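Local coordinates for CRISPR-associated protein, Cse2 family (Thermobifida fusca, PDB 4H79), which probably binds nucleic acid as the small, all-helical CasB (Cse2) subunit of the type I-E CRISPR Cascade complex, at residues D22-R26 against M107-G111; I28-Y32 against Y95-S101; I64-Y70 against A84-H89; L114-R119 against W190-H195; L169-Q173 against V186-W190. All coordinates share one frame; numbering follows the deposited sequence.

All five contacts are largely buried in an all-helical chain, but not equally. Contact 5 lies closest to the chain's centre and has no exposed touching residue, while contact 1 has two exposed arginines at its edge. Contacts 1 and 2 share helix 16-33 and touch each other, Q29 and Q99 of contact 2 receiving the backbone N-H groups of H108 and M107; both are rich in polar side chains. Contacts 2 and 3 both use helix 80-99, contact 2 its C-terminal end and contact 3 its N-terminal half, the latter with an apolar centre and a polar edge. Contacts 4 and 5 share W190 of helix 180-195; in contact 4 two glycines let backbones touch directly.

Contact 1: residues D22-R26 against M107-G111; sequences DQRVR and MHQRG. With EDO (1,2-ethanediol), chain C; EDO (1,2-ethanediol), chain B.
D22 meets H108 at the ring edge: H108 NE2 donates to D22 OD1 (2.8 Å, 152°), which lies in the imidazole plane and uses its anti lone pair. R110 CD packs 3.3 Å from D22 OD1. One turn on, V25 covers a face of the same ring, its CG1 3.4 Å from H108 CB. R26, extended from CG to NE, runs past the ring edge to a salt bridge in which NE meets D22 OD1 (3.1 Å) on its syn side, but tilted out of the carboxylate plane; two donors thus grip this oxygen. A water accepts from R26 NH2 and R110 NH1 and donates to D22 OD2. An ethanediol, probably from the crystallisation liquor, lies over one face of the R26 guanidinium and bonds to R110 N and H108 O. R110 NE forms a salt bridge with D166, and H108 ND1 takes the backbone N-H of Y167; the loop 107-111 is held between helix 16-33 and the start of helix 167-176, with Y95 of helix 80-99 touching V25 and H108.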
# COMPACT_ATOMS: atom_id res chain seq x y z
N ASP A 22 -3.25 -6.75 5.98
CA ASP A 22 -2.94 -6.21 7.30
C ASP A 22 -2.25 -7.30 8.19
O ASP A 22 -1.26 -7.00 8.89
CB ASP A 22 -4.26 -5.78 7.99
CG ASP A 22 -4.04 -5.45 9.45
OD1 ASP A 22 -3.18 -4.61 9.82
OD2 ASP A 22 -4.73 -6.07 10.25
N GLN A 23 -2.83 -8.52 8.23
CA GLN A 23 -2.31 -9.61 9.05
C GLN A 23 -0.91 -10.04 8.51
O GLN A 23 0.04 -10.22 9.28
CB GLN A 23 -3.36 -10.78 9.06
CG GLN A 23 -3.03 -11.96 9.96
CD GLN A 23 -2.63 -11.53 11.37
OE1 GLN A 23 -3.32 -10.71 12.03
NE2 GLN A 23 -1.51 -12.06 11.85
N ARG A 24 -0.76 -10.16 7.19
CA ARG A 24 0.51 -10.60 6.64
C ARG A 24 1.63 -9.53 6.87
O ARG A 24 2.76 -9.87 7.22
CB ARG A 24 0.35 -10.87 5.13
CG ARG A 24 1.65 -11.44 4.52
CD ARG A 24 1.83 -12.92 4.95
NE ARG A 24 3.13 -13.41 4.47
CZ ARG A 24 4.21 -13.59 5.23
NH1 ARG A 24 4.13 -13.42 6.53
NH2 ARG A 24 5.35 -13.98 4.67
N VAL A 25 1.35 -8.24 6.63
CA VAL A 25 2.36 -7.17 6.83
C VAL A 25 2.68 -7.10 8.33
O VAL A 25 3.86 -6.91 8.69
CB VAL A 25 1.79 -5.81 6.36
CG1 VAL A 25 2.64 -4.66 6.85
CG2 VAL A 25 1.61 -5.78 4.84
N ARG A 26 1.68 -7.27 9.22
CA ARG A 26 1.99 -7.22 10.68
C ARG A 26 3.01 -8.32 11.04
O ARG A 26 3.90 -8.08 11.87
CB ARG A 26 0.75 -7.44 11.57
CG ARG A 26 -0.19 -6.25 11.63
CD ARG A 26 -1.41 -6.70 12.49
NE ARG A 26 -2.44 -5.71 12.59
CZ ARG A 26 -2.63 -4.98 13.69
NH1 ARG A 26 -1.80 -5.16 14.71
NH2 ARG A 26 -3.62 -4.07 13.77
N MET A 107 6.23 1.07 9.87
CA MET A 107 5.73 1.85 8.68
C MET A 107 4.33 1.45 8.27
O MET A 107 3.64 2.16 7.54
CB MET A 107 6.69 1.79 7.51
CG MET A 107 8.03 2.52 7.79
SD MET A 107 7.72 4.33 8.17
CE MET A 107 7.79 4.46 9.93
N HIS A 108 3.86 0.31 8.78
CA HIS A 108 2.46 -0.04 8.64
C HIS A 108 1.71 0.21 9.96
O HIS A 108 2.00 -0.46 10.97
CB HIS A 108 2.29 -1.50 8.16
CG HIS A 108 0.91 -2.03 8.38
ND1 HIS A 108 -0.21 -1.52 7.75
CD2 HIS A 108 0.46 -3.04 9.24
CE1 HIS A 108 -1.34 -2.17 8.21
NE2 HIS A 108 -0.94 -3.11 9.11
N GLN A 109 0.78 1.17 9.98
CA GLN A 109 -0.06 1.46 11.17
C GLN A 109 -1.46 1.68 10.69
O GLN A 109 -1.68 2.47 9.74
CB GLN A 109 0.44 2.69 11.95
CG GLN A 109 1.82 2.43 12.56
CD GLN A 109 2.37 3.60 13.38
OE1 GLN A 109 1.61 4.26 14.06
NE2 GLN A 109 3.69 3.84 13.34
N ARG A 110 -2.42 0.99 11.34
CA ARG A 110 -3.82 1.11 10.99
C ARG A 110 -4.30 2.54 11.16
O ARG A 110 -3.89 3.24 12.11
CB ARG A 110 -4.72 0.22 11.88
CG ARG A 110 -4.51 -1.28 11.67
CD ARG A 110 -4.77 -1.79 10.24
NE ARG A 110 -6.01 -1.31 9.65
CZ ARG A 110 -7.20 -1.64 10.10
NH1 ARG A 110 -7.30 -2.49 11.09
NH2 ARG A 110 -8.27 -1.17 9.55
N GLY A 111 -5.20 2.96 10.27
CA GLY A 111 -5.88 4.26 10.42
C GLY A 111 -5.15 5.38 9.68
O GLY A 111 -5.68 6.47 9.58
C1 EDO C . -0.87 -1.97 12.68
O1 EDO C . -1.47 -0.81 13.31
C2 EDO C . 0.34 -2.44 13.50
O2 EDO C . 1.28 -1.37 13.45
C1 EDO B . -3.40 9.63 11.55
O1 EDO B . -4.25 8.50 11.70
C2 EDO B . -4.23 10.84 11.16
O2 EDO B . -4.41 10.85 9.74
O HOH W 1 -5.63 -4.57 12.27

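Contact 2: residues I28-Y32 against Y95-S101; sequences IQEGY and YAIHQQS
Y95 pushes its hydroxyl against the aliphatic start of Q29, Y95 OH lying 3.0 Å from Q29 CB. The hydroxyl is also 3.1 Å from Q29 OE1 and 2.7 Å from Q99 OE1; either bond would be weak, and which oxygen receives the proton is not settled. Q29 OE1 and Q99 OE1, themselves 3.1 Å apart, are both acceptors, and their amide planes stand 78° apart. Donors come from the following loop: H108 N bonds to Q29 OE1 and M107 N to Q99 OE1, which would offset the repulsion of the two oxygens. Q99 reaches this point by a bend at chi2, which turns its amide back toward the tyrosine.

The second hydrogen bond is well formed. S101 N donates to Y32 OH (3.0 Å, 153°), approaching near the plane of the phenol ring.

Apolar packing accompanies these polar points. Y32 and Q99 lie alongside, pointing opposite ways, with Y32 CD2 3.6 Å from Q99 CG, and R103 makes a cation-pi contact with the Y32 ring. The two helical segments run nearly parallel, 27° apart, but with axes 11.9 Å distant: a wide helix-helix interface bridged by long polar side chains within the helical bundle of this Cse2-family protein.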
# COMPACT_ATOMS: atom_id res chain seq x y z
N ILE A 28 5.25 -9.84 9.00
CA ILE A 28 6.58 -9.54 8.47
C ILE A 28 7.20 -8.38 9.26
O ILE A 28 8.39 -8.38 9.58
CB ILE A 28 6.48 -9.17 7.00
CG1 ILE A 28 5.99 -10.40 6.17
CG2 ILE A 28 7.85 -8.76 6.49
CD1 ILE A 28 5.69 -10.05 4.69
N GLN A 29 6.37 -7.39 9.58
CA GLN A 29 6.84 -6.21 10.29
C GLN A 29 7.39 -6.59 11.69
O GLN A 29 8.47 -6.08 12.11
CB GLN A 29 5.67 -5.20 10.47
CG GLN A 29 6.07 -3.93 11.24
CD GLN A 29 5.02 -2.83 10.99
OE1 GLN A 29 5.32 -1.88 10.31
NE2 GLN A 29 3.79 -2.97 11.55
N GLU A 30 6.68 -7.44 12.42
CA GLU A 30 7.16 -7.85 13.77
C GLU A 30 8.46 -8.67 13.62
O GLU A 30 9.42 -8.50 14.39
CB GLU A 30 6.02 -8.68 14.42
CG GLU A 30 6.38 -9.31 15.73
CD GLU A 30 6.65 -8.26 16.81
OE1 GLU A 30 6.50 -7.02 16.56
OE2 GLU A 30 7.00 -8.71 17.91
N GLY A 31 8.52 -9.54 12.61
CA GLY A 31 9.75 -10.33 12.32
C GLY A 31 10.92 -9.34 11.99
O GLY A 31 12.04 -9.52 12.48
N TYR A 32 10.67 -8.28 11.23
CA TYR A 32 11.74 -7.32 10.89
C TYR A 32 12.21 -6.59 12.11
O TYR A 32 13.41 -6.32 12.25
CB TYR A 32 11.25 -6.27 9.85
CG TYR A 32 12.33 -5.39 9.27
CD1 TYR A 32 13.33 -5.94 8.47
CD2 TYR A 32 12.34 -3.99 9.47
CE1 TYR A 32 14.32 -5.17 7.92
CE2 TYR A 32 13.32 -3.19 8.88
CZ TYR A 32 14.32 -3.79 8.10
OH TYR A 32 15.35 -3.07 7.50
N TYR A 95 5.14 -1.79 0.92
CA TYR A 95 5.53 -1.84 2.34
C TYR A 95 7.04 -2.19 2.51
O TYR A 95 7.74 -1.62 3.40
CB TYR A 95 4.64 -2.91 3.11
CG TYR A 95 5.23 -3.11 4.50
CD1 TYR A 95 5.09 -2.11 5.50
CD2 TYR A 95 5.98 -4.29 4.82
CE1 TYR A 95 5.72 -2.23 6.75
CE2 TYR A 95 6.55 -4.46 6.08
CZ TYR A 95 6.42 -3.42 7.02
OH TYR A 95 6.98 -3.55 8.28
N ALA A 96 7.52 -3.17 1.72
CA ALA A 96 8.96 -3.56 1.78
C ALA A 96 9.89 -2.39 1.49
O ALA A 96 10.94 -2.25 2.10
CB ALA A 96 9.22 -4.71 0.79
N ILE A 97 9.49 -1.57 0.53
CA ILE A 97 10.27 -0.36 0.21
C ILE A 97 10.17 0.64 1.36
O ILE A 97 11.19 1.18 1.83
CB ILE A 97 9.68 0.30 -1.06
CG1 ILE A 97 10.00 -0.57 -2.29
CG2 ILE A 97 10.30 1.72 -1.27
CD1 ILE A 97 9.12 -0.22 -3.47
N HIS A 98 8.94 0.80 1.90
CA HIS A 98 8.69 1.76 3.03
C HIS A 98 9.43 1.43 4.28
O HIS A 98 10.04 2.32 4.93
CB HIS A 98 7.13 1.72 3.29
CG HIS A 98 6.63 2.96 3.97
ND1 HIS A 98 5.31 3.24 4.08
CD2 HIS A 98 7.34 3.96 4.68
CE1 HIS A 98 5.18 4.41 4.81
NE2 HIS A 98 6.42 4.85 5.16
N GLN A 99 9.46 0.14 4.65
CA GLN A 99 10.08 -0.30 5.94
C GLN A 99 11.63 -0.37 5.93
O GLN A 99 12.27 -0.28 6.98
CB GLN A 99 9.52 -1.68 6.35
CG GLN A 99 9.86 -2.07 7.80
CD GLN A 99 9.18 -1.13 8.82
OE1 GLN A 99 7.94 -1.07 8.89
NE2 GLN A 99 9.97 -0.38 9.58
N GLN A 100 12.24 -0.41 4.75
CA GLN A 100 13.66 -0.75 4.66
C GLN A 100 14.52 0.24 5.47
O GLN A 100 14.41 1.48 5.30
CB GLN A 100 14.14 -0.76 3.19
CG GLN A 100 15.66 -1.07 3.08
CD GLN A 100 16.15 -1.03 1.64
OE1 GLN A 100 15.60 -0.30 0.79
NE2 GLN A 100 17.22 -1.75 1.36
N SER A 101 15.35 -0.33 6.36
CA SER A 101 16.27 0.42 7.24
C SER A 101 15.55 1.38 8.19
O SER A 101 16.15 2.32 8.70
CB SER A 101 17.30 1.23 6.42
OG SER A 101 17.96 0.35 5.53

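Contact 3: residues I64-Y70 against A84-H89; sequences ILDDRFY and AENSAH
L65 and A88 meet in the apolar centre, L65 CD2 resting 3.7 Å from A88 CB. The same methyl lies over the centre of one face of the F69 ring, so the leucine is held between the phenyl group and helix 80-99. A chi1 of 176° swings the F69 ring toward that helix, which it reaches with its far end: CZ is 4.0 Å from A84 CB, and CE2 lies beside the methylene CG of E85. W16 and F20 of helix 16-33 also meet the F69 ring. I64 CD1 lies obliquely against the H89 ring; its 2.9 Å approach to H89 ND1, a buried atom with no polar partner in the model, is doubtfully short.

Further out, L65 CD1 packs 3.7 Å from E85 CG, against the extended aliphatic part of the glutamate. Its carboxylate goes on to the edge, where Y70 OH donates to E85 OE2 at a doubtfully short 2.5 Å. The oxygen lies near the phenol plane, while the carboxylate is turned 87° against the ring. F69 turns an edge, CD2, to one face of Y70. Beyond the contact, D66 caps the short helix by accepting from R68 N (2.9 Å).

The contact is thus mixed in character: an apolar patch closed at its edge by one tyrosine-carboxylate bond.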
# COMPACT_ATOMS: atom_id res chain seq x y z
N ILE A 64 4.11 -13.76 -0.36
CA ILE A 64 3.09 -12.77 -0.23
C ILE A 64 1.80 -13.46 0.24
O ILE A 64 1.26 -13.08 1.29
CB ILE A 64 2.87 -12.05 -1.58
CG1 ILE A 64 4.16 -11.40 -2.05
CG2 ILE A 64 1.80 -10.97 -1.48
CD1 ILE A 64 4.07 -10.90 -3.46
N LEU A 65 1.36 -14.49 -0.51
CA LEU A 65 -0.03 -15.01 -0.45
C LEU A 65 -0.08 -16.47 -0.02
O LEU A 65 0.50 -17.32 -0.65
CB LEU A 65 -0.72 -14.87 -1.82
CG LEU A 65 -0.96 -13.48 -2.41
CD1 LEU A 65 -1.66 -13.62 -3.74
CD2 LEU A 65 -1.83 -12.70 -1.44
N ASP A 66 -0.76 -16.75 1.07
CA ASP A 66 -0.93 -18.15 1.53
C ASP A 66 -2.42 -18.46 1.60
O ASP A 66 -3.26 -17.62 1.25
CB ASP A 66 -0.23 -18.40 2.88
CG ASP A 66 -0.76 -17.50 4.00
OD1 ASP A 66 0.02 -16.72 4.55
OD2 ASP A 66 -1.96 -17.52 4.33
N ASP A 67 -2.73 -19.66 2.10
CA ASP A 67 -4.12 -20.19 1.98
C ASP A 67 -5.11 -19.29 2.73
O ASP A 67 -6.31 -19.29 2.40
CB ASP A 67 -4.20 -21.65 2.48
CG ASP A 67 -3.46 -21.85 3.80
OD1 ASP A 67 -2.25 -21.51 3.93
OD2 ASP A 67 -4.10 -22.35 4.72
N ARG A 68 -4.63 -18.51 3.71
CA ARG A 68 -5.54 -17.64 4.48
C ARG A 68 -6.18 -16.60 3.57
O ARG A 68 -7.32 -16.21 3.79
CB ARG A 68 -4.81 -16.95 5.65
CG ARG A 68 -4.38 -17.95 6.75
CD ARG A 68 -3.55 -17.24 7.81
NE ARG A 68 -2.35 -16.67 7.18
CZ ARG A 68 -1.51 -15.81 7.76
NH1 ARG A 68 -1.72 -15.38 9.00
NH2 ARG A 68 -0.44 -15.36 7.11
N PHE A 69 -5.45 -16.16 2.55
CA PHE A 69 -5.94 -15.18 1.56
C PHE A 69 -7.11 -15.72 0.74
O PHE A 69 -8.12 -15.00 0.49
CB PHE A 69 -4.78 -14.73 0.64
CG PHE A 69 -5.18 -13.79 -0.47
CD1 PHE A 69 -5.38 -12.41 -0.26
CD2 PHE A 69 -5.31 -14.27 -1.75
CE1 PHE A 69 -5.73 -11.58 -1.32
CE2 PHE A 69 -5.66 -13.44 -2.81
CZ PHE A 69 -5.88 -12.09 -2.60
N TYR A 70 -7.00 -17.00 0.31
CA TYR A 70 -8.01 -17.65 -0.56
C TYR A 70 -9.19 -18.17 0.24
O TYR A 70 -10.30 -18.27 -0.29
CB TYR A 70 -7.39 -18.79 -1.41
CG TYR A 70 -6.25 -18.25 -2.27
CD1 TYR A 70 -6.54 -17.59 -3.47
CD2 TYR A 70 -4.90 -18.36 -1.87
CE1 TYR A 70 -5.52 -17.09 -4.25
CE2 TYR A 70 -3.88 -17.84 -2.67
CZ TYR A 70 -4.23 -17.20 -3.86
OH TYR A 70 -3.30 -16.66 -4.71
N ALA A 84 -7.17 -8.81 -7.22
CA ALA A 84 -6.95 -8.89 -5.77
C ALA A 84 -5.56 -9.39 -5.43
O ALA A 84 -4.91 -8.85 -4.52
CB ALA A 84 -7.99 -9.81 -5.14
N GLU A 85 -5.10 -10.43 -6.14
CA GLU A 85 -3.72 -10.94 -5.95
C GLU A 85 -2.68 -9.87 -6.30
O GLU A 85 -1.70 -9.63 -5.56
CB GLU A 85 -3.48 -12.16 -6.82
CG GLU A 85 -4.19 -13.41 -6.37
CD GLU A 85 -3.94 -14.58 -7.32
OE1 GLU A 85 -3.60 -14.39 -8.51
OE2 GLU A 85 -4.11 -15.72 -6.88
N ASN A 86 -2.90 -9.21 -7.44
CA ASN A 86 -2.04 -8.10 -7.82
C ASN A 86 -2.04 -6.91 -6.82
O ASN A 86 -0.98 -6.31 -6.50
CB ASN A 86 -2.36 -7.64 -9.24
CG ASN A 86 -1.28 -6.75 -9.81
OD1 ASN A 86 -0.06 -6.91 -9.54
ND2 ASN A 86 -1.71 -5.77 -10.59
N SER A 87 -3.21 -6.58 -6.30
CA SER A 87 -3.33 -5.54 -5.27
C SER A 87 -2.55 -5.88 -4.02
O SER A 87 -1.87 -5.00 -3.48
CB SER A 87 -4.79 -5.26 -4.94
OG SER A 87 -5.49 -4.86 -6.12
N ALA A 88 -2.67 -7.13 -3.55
CA ALA A 88 -1.87 -7.61 -2.39
C ALA A 88 -0.39 -7.56 -2.70
O ALA A 88 0.45 -7.13 -1.86
CB ALA A 88 -2.24 -9.04 -2.01
N HIS A 89 -0.04 -7.98 -3.91
CA HIS A 89 1.38 -7.97 -4.33
C HIS A 89 1.96 -6.55 -4.34
O HIS A 89 3.11 -6.28 -3.81
CB HIS A 89 1.47 -8.59 -5.74
CG HIS A 89 2.87 -8.62 -6.30
ND1 HIS A 89 3.95 -8.80 -5.50
CD2 HIS A 89 3.35 -8.48 -7.59
CE1 HIS A 89 5.06 -8.79 -6.24
NE2 HIS A 89 4.70 -8.61 -7.52

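Contact 4: residues L114-R119 against W190-H195; sequences LGEAVR and WGRGFH
A close helix-helix crossing built on glycines joins helix 114-119 to the C-terminal end of helix 180-195, the short segments crossing at -38° with axes 6.5 Å apart. G115 and G193 bring the backbones into direct touch, and CA-H...O contacts run both ways: G115 CA to W190 O at 3.4 Å and F194 CA to G115 O at 3.3 Å. E116, bent at chi2, folds over G193, its CD 3.4 Å from G193 CA.

Aromatic faces flank this central touch. L114 CD2 sits over the six-membered ring of W190, 3.6 Å from its centroid, in a CH-pi contact. At the other end R119 lays its CD over the F194 ring, 3.7 Å from the centroid, while V118 CG1 comes to the ring's edge. The R119 guanidinium, turned only 20° from the phenyl plane, then reaches past the ring so that NH1 donates to F194 O (3.1 Å, 171°), in the guanidinium plane but tilted from that of the carbonyl. R119 NH2 bonds to E126 O.

The chemistry is therefore mainly that of close backbone and CH-pi packing, with one nearly straight bond through which an arginine satisfies a carbonyl near the end of helix 180-195.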
# COMPACT_ATOMS: atom_id res chain seq x y z
N LEU A 114 -3.77 7.34 2.85
CA LEU A 114 -2.73 7.89 2.00
C LEU A 114 -2.76 9.46 1.89
O LEU A 114 -1.70 10.10 1.90
CB LEU A 114 -2.77 7.32 0.60
CG LEU A 114 -1.68 7.77 -0.37
CD1 LEU A 114 -0.37 7.18 0.06
CD2 LEU A 114 -2.02 7.23 -1.78
N GLY A 115 -3.95 10.03 1.80
CA GLY A 115 -4.10 11.51 1.71
C GLY A 115 -3.57 12.19 2.99
O GLY A 115 -2.78 13.17 2.92
N GLU A 116 -3.95 11.64 4.16
CA GLU A 116 -3.46 12.17 5.45
C GLU A 116 -1.93 12.06 5.54
O GLU A 116 -1.27 12.99 6.01
CB GLU A 116 -4.03 11.41 6.65
CG GLU A 116 -5.53 11.62 6.81
CD GLU A 116 -6.40 10.59 6.00
OE1 GLU A 116 -6.02 10.02 4.91
OE2 GLU A 116 -7.52 10.34 6.48
N ALA A 117 -1.38 10.92 5.13
CA ALA A 117 0.09 10.72 5.19
C ALA A 117 0.79 11.69 4.29
O ALA A 117 1.81 12.34 4.68
CB ALA A 117 0.45 9.26 4.79
N VAL A 118 0.30 11.81 3.07
CA VAL A 118 0.98 12.73 2.10
C VAL A 118 0.93 14.21 2.61
O VAL A 118 1.89 14.98 2.46
CB VAL A 118 0.31 12.60 0.69
CG1 VAL A 118 0.74 13.77 -0.23
CG2 VAL A 118 0.68 11.24 0.08
N ARG A 119 -0.18 14.60 3.20
CA ARG A 119 -0.33 15.99 3.71
C ARG A 119 0.77 16.32 4.77
O ARG A 119 1.23 17.46 4.84
CB ARG A 119 -1.72 16.19 4.32
CG ARG A 119 -1.96 17.67 4.70
CD ARG A 119 -1.92 18.51 3.42
NE ARG A 119 -1.88 19.99 3.61
CZ ARG A 119 -2.93 20.82 3.68
NH1 ARG A 119 -4.16 20.35 3.63
NH2 ARG A 119 -2.75 22.14 3.83
N TRP A 190 -8.86 9.84 -0.88
CA TRP A 190 -7.51 10.43 -0.78
C TRP A 190 -7.58 11.94 -0.70
O TRP A 190 -6.85 12.56 0.09
CB TRP A 190 -6.64 10.03 -1.96
CG TRP A 190 -6.24 8.57 -2.00
CD1 TRP A 190 -6.43 7.61 -1.02
CD2 TRP A 190 -5.56 7.87 -3.10
NE1 TRP A 190 -5.91 6.39 -1.40
CE2 TRP A 190 -5.37 6.47 -2.64
CE3 TRP A 190 -5.09 8.24 -4.35
CZ2 TRP A 190 -4.77 5.51 -3.43
CZ3 TRP A 190 -4.51 7.27 -5.15
CH2 TRP A 190 -4.34 5.92 -4.69
N GLY A 191 -8.42 12.56 -1.56
CA GLY A 191 -8.67 14.00 -1.56
C GLY A 191 -9.11 14.50 -0.20
O GLY A 191 -8.53 15.46 0.33
N ARG A 192 -10.12 13.84 0.36
CA ARG A 192 -10.66 14.17 1.68
C ARG A 192 -9.58 14.04 2.76
O ARG A 192 -9.43 14.95 3.60
CB ARG A 192 -11.87 13.28 2.01
CG ARG A 192 -12.95 13.92 2.88
CD ARG A 192 -14.24 13.09 2.93
NE ARG A 192 -13.96 11.67 3.16
CZ ARG A 192 -14.24 10.66 2.32
NH1 ARG A 192 -13.87 9.42 2.66
NH2 ARG A 192 -14.87 10.87 1.14
N GLY A 193 -8.81 12.96 2.75
CA GLY A 193 -7.80 12.77 3.77
C GLY A 193 -6.70 13.79 3.68
O GLY A 193 -6.17 14.26 4.68
N PHE A 194 -6.36 14.18 2.46
CA PHE A 194 -5.32 15.23 2.28
C PHE A 194 -5.72 16.59 2.94
O PHE A 194 -4.90 17.30 3.56
CB PHE A 194 -5.11 15.40 0.79
CG PHE A 194 -4.03 16.40 0.43
CD1 PHE A 194 -4.34 17.78 0.18
CD2 PHE A 194 -2.71 15.98 0.34
CE1 PHE A 194 -3.32 18.70 -0.16
CE2 PHE A 194 -1.71 16.87 -0.02
CZ PHE A 194 -2.00 18.24 -0.25
N HIS A 195 -6.99 16.94 2.86
CA HIS A 195 -7.50 18.24 3.44
C HIS A 195 -8.06 18.12 4.85
O HIS A 195 -8.41 19.13 5.42
CB HIS A 195 -8.51 18.90 2.47
CG HIS A 195 -7.89 19.29 1.15
ND1 HIS A 195 -7.12 20.40 1.00
CD2 HIS A 195 -7.95 18.68 -0.10
CE1 HIS A 195 -6.68 20.47 -0.28
NE2 HIS A 195 -7.21 19.41 -0.96

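Contact 5: residues L169-Q173 against V186-W190; sequences LLADQ and VRTAW
Segments 169-173 and 186-190 run roughly antiparallel, 146° apart, with axes 11.7 Å distant and their closest CA atoms, those of Q173 and V186, 6.1 Å apart. Q173 spans the gap. Extended beyond CG, it passes W190 in the opposite direction and accepts from the indole: W190 NE1 to Q173 OE1 is 2.8 Å with an N-H...O angle of 161°. The oxygen lies at the indole edge, near the ring plane, yet the donor stands 52° above the carbonyl plane, away from a lone pair; amide and ring planes are steeply turned against each other. The two segments belong to consecutive helices, 167-176 and 180-195, forming a helical hairpin whose short connection brings V186 close to the base of Q173. There V186 CG2 packs 3.6 Å from Q173 O, and both valine methyls lie 3.9 Å from Q173 CB. V186 CG1 also covers one face of the indole toward its rim. On the benzo side, L170 CD1 approaches W190 CZ2 at 4.3 Å; L94 of helix 80-99 also touches this leucine.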
# COMPACT_ATOMS: atom_id res chain seq x y z
N LEU A 169 -5.67 -0.96 4.51
CA LEU A 169 -6.54 -0.02 3.81
C LEU A 169 -6.08 0.21 2.36
O LEU A 169 -6.89 0.18 1.41
CB LEU A 169 -6.67 1.30 4.55
CG LEU A 169 -7.49 2.42 3.89
CD1 LEU A 169 -8.96 1.98 3.52
CD2 LEU A 169 -7.50 3.70 4.76
N LEU A 170 -4.75 0.38 2.20
CA LEU A 170 -4.25 0.64 0.86
C LEU A 170 -4.54 -0.53 -0.11
O LEU A 170 -4.92 -0.29 -1.28
CB LEU A 170 -2.76 0.93 0.90
CG LEU A 170 -2.16 1.45 -0.40
CD1 LEU A 170 -2.69 2.85 -0.73
CD2 LEU A 170 -0.60 1.36 -0.33
N ALA A 171 -4.38 -1.78 0.38
CA ALA A 171 -4.65 -2.96 -0.42
C ALA A 171 -6.11 -2.95 -0.87
O ALA A 171 -6.43 -3.21 -2.07
CB ALA A 171 -4.30 -4.26 0.34
N ASP A 172 -7.03 -2.65 0.06
CA ASP A 172 -8.44 -2.53 -0.31
C ASP A 172 -8.69 -1.55 -1.45
O ASP A 172 -9.47 -1.84 -2.39
CB ASP A 172 -9.31 -2.15 0.88
CG ASP A 172 -9.75 -3.39 1.68
OD1 ASP A 172 -9.55 -4.56 1.23
OD2 ASP A 172 -10.31 -3.19 2.77
N GLN A 173 -8.03 -0.41 -1.35
CA GLN A 173 -8.24 0.70 -2.29
C GLN A 173 -7.62 0.33 -3.64
O GLN A 173 -8.24 0.60 -4.70
CB GLN A 173 -7.60 2.01 -1.72
CG GLN A 173 -8.35 2.54 -0.52
CD GLN A 173 -7.75 3.76 0.03
OE1 GLN A 173 -6.52 3.97 -0.03
NE2 GLN A 173 -8.60 4.62 0.60
N VAL A 186 -11.99 5.99 -4.53
CA VAL A 186 -10.64 6.05 -3.94
C VAL A 186 -9.99 7.43 -4.03
O VAL A 186 -9.44 7.95 -3.05
CB VAL A 186 -9.70 4.97 -4.53
CG1 VAL A 186 -8.28 5.17 -3.98
CG2 VAL A 186 -10.27 3.56 -4.16
N ARG A 187 -10.04 8.05 -5.22
CA ARG A 187 -9.56 9.46 -5.37
C ARG A 187 -10.25 10.40 -4.38
O ARG A 187 -9.59 11.29 -3.75
CB ARG A 187 -9.81 9.95 -6.80
CG ARG A 187 -8.83 9.38 -7.83
CD ARG A 187 -8.92 10.18 -9.14
NE ARG A 187 -10.27 10.16 -9.80
CZ ARG A 187 -10.69 9.19 -10.60
NH1 ARG A 187 -9.87 8.16 -10.86
NH2 ARG A 187 -11.89 9.24 -11.14
N THR A 188 -11.57 10.22 -4.23
CA THR A 188 -12.33 11.07 -3.29
C THR A 188 -11.84 10.84 -1.85
O THR A 188 -11.62 11.80 -1.09
CB THR A 188 -13.84 10.79 -3.39
OG1 THR A 188 -14.27 11.09 -4.73
CG2 THR A 188 -14.65 11.68 -2.40
N ALA A 189 -11.63 9.59 -1.46
CA ALA A 189 -11.12 9.31 -0.08
C ALA A 189 -9.71 9.94 0.14
O ALA A 189 -9.39 10.50 1.23
CB ALA A 189 -11.12 7.78 0.21
N TRP A 190 -8.86 9.84 -0.88
CA TRP A 190 -7.51 10.43 -0.78
C TRP A 190 -7.58 11.94 -0.70
O TRP A 190 -6.85 12.56 0.09
CB TRP A 190 -6.64 10.03 -1.96
CG TRP A 190 -6.24 8.57 -2.00
CD1 TRP A 190 -6.43 7.61 -1.02
CD2 TRP A 190 -5.56 7.87 -3.10
NE1 TRP A 190 -5.91 6.39 -1.40
CE2 TRP A 190 -5.37 6.47 -2.64
CE3 TRP A 190 -5.09 8.24 -4.35
CZ2 TRP A 190 -4.77 5.51 -3.43
CZ3 TRP A 190 -4.51 7.27 -5.15
CH2 TRP A 190 -4.34 5.92 -4.69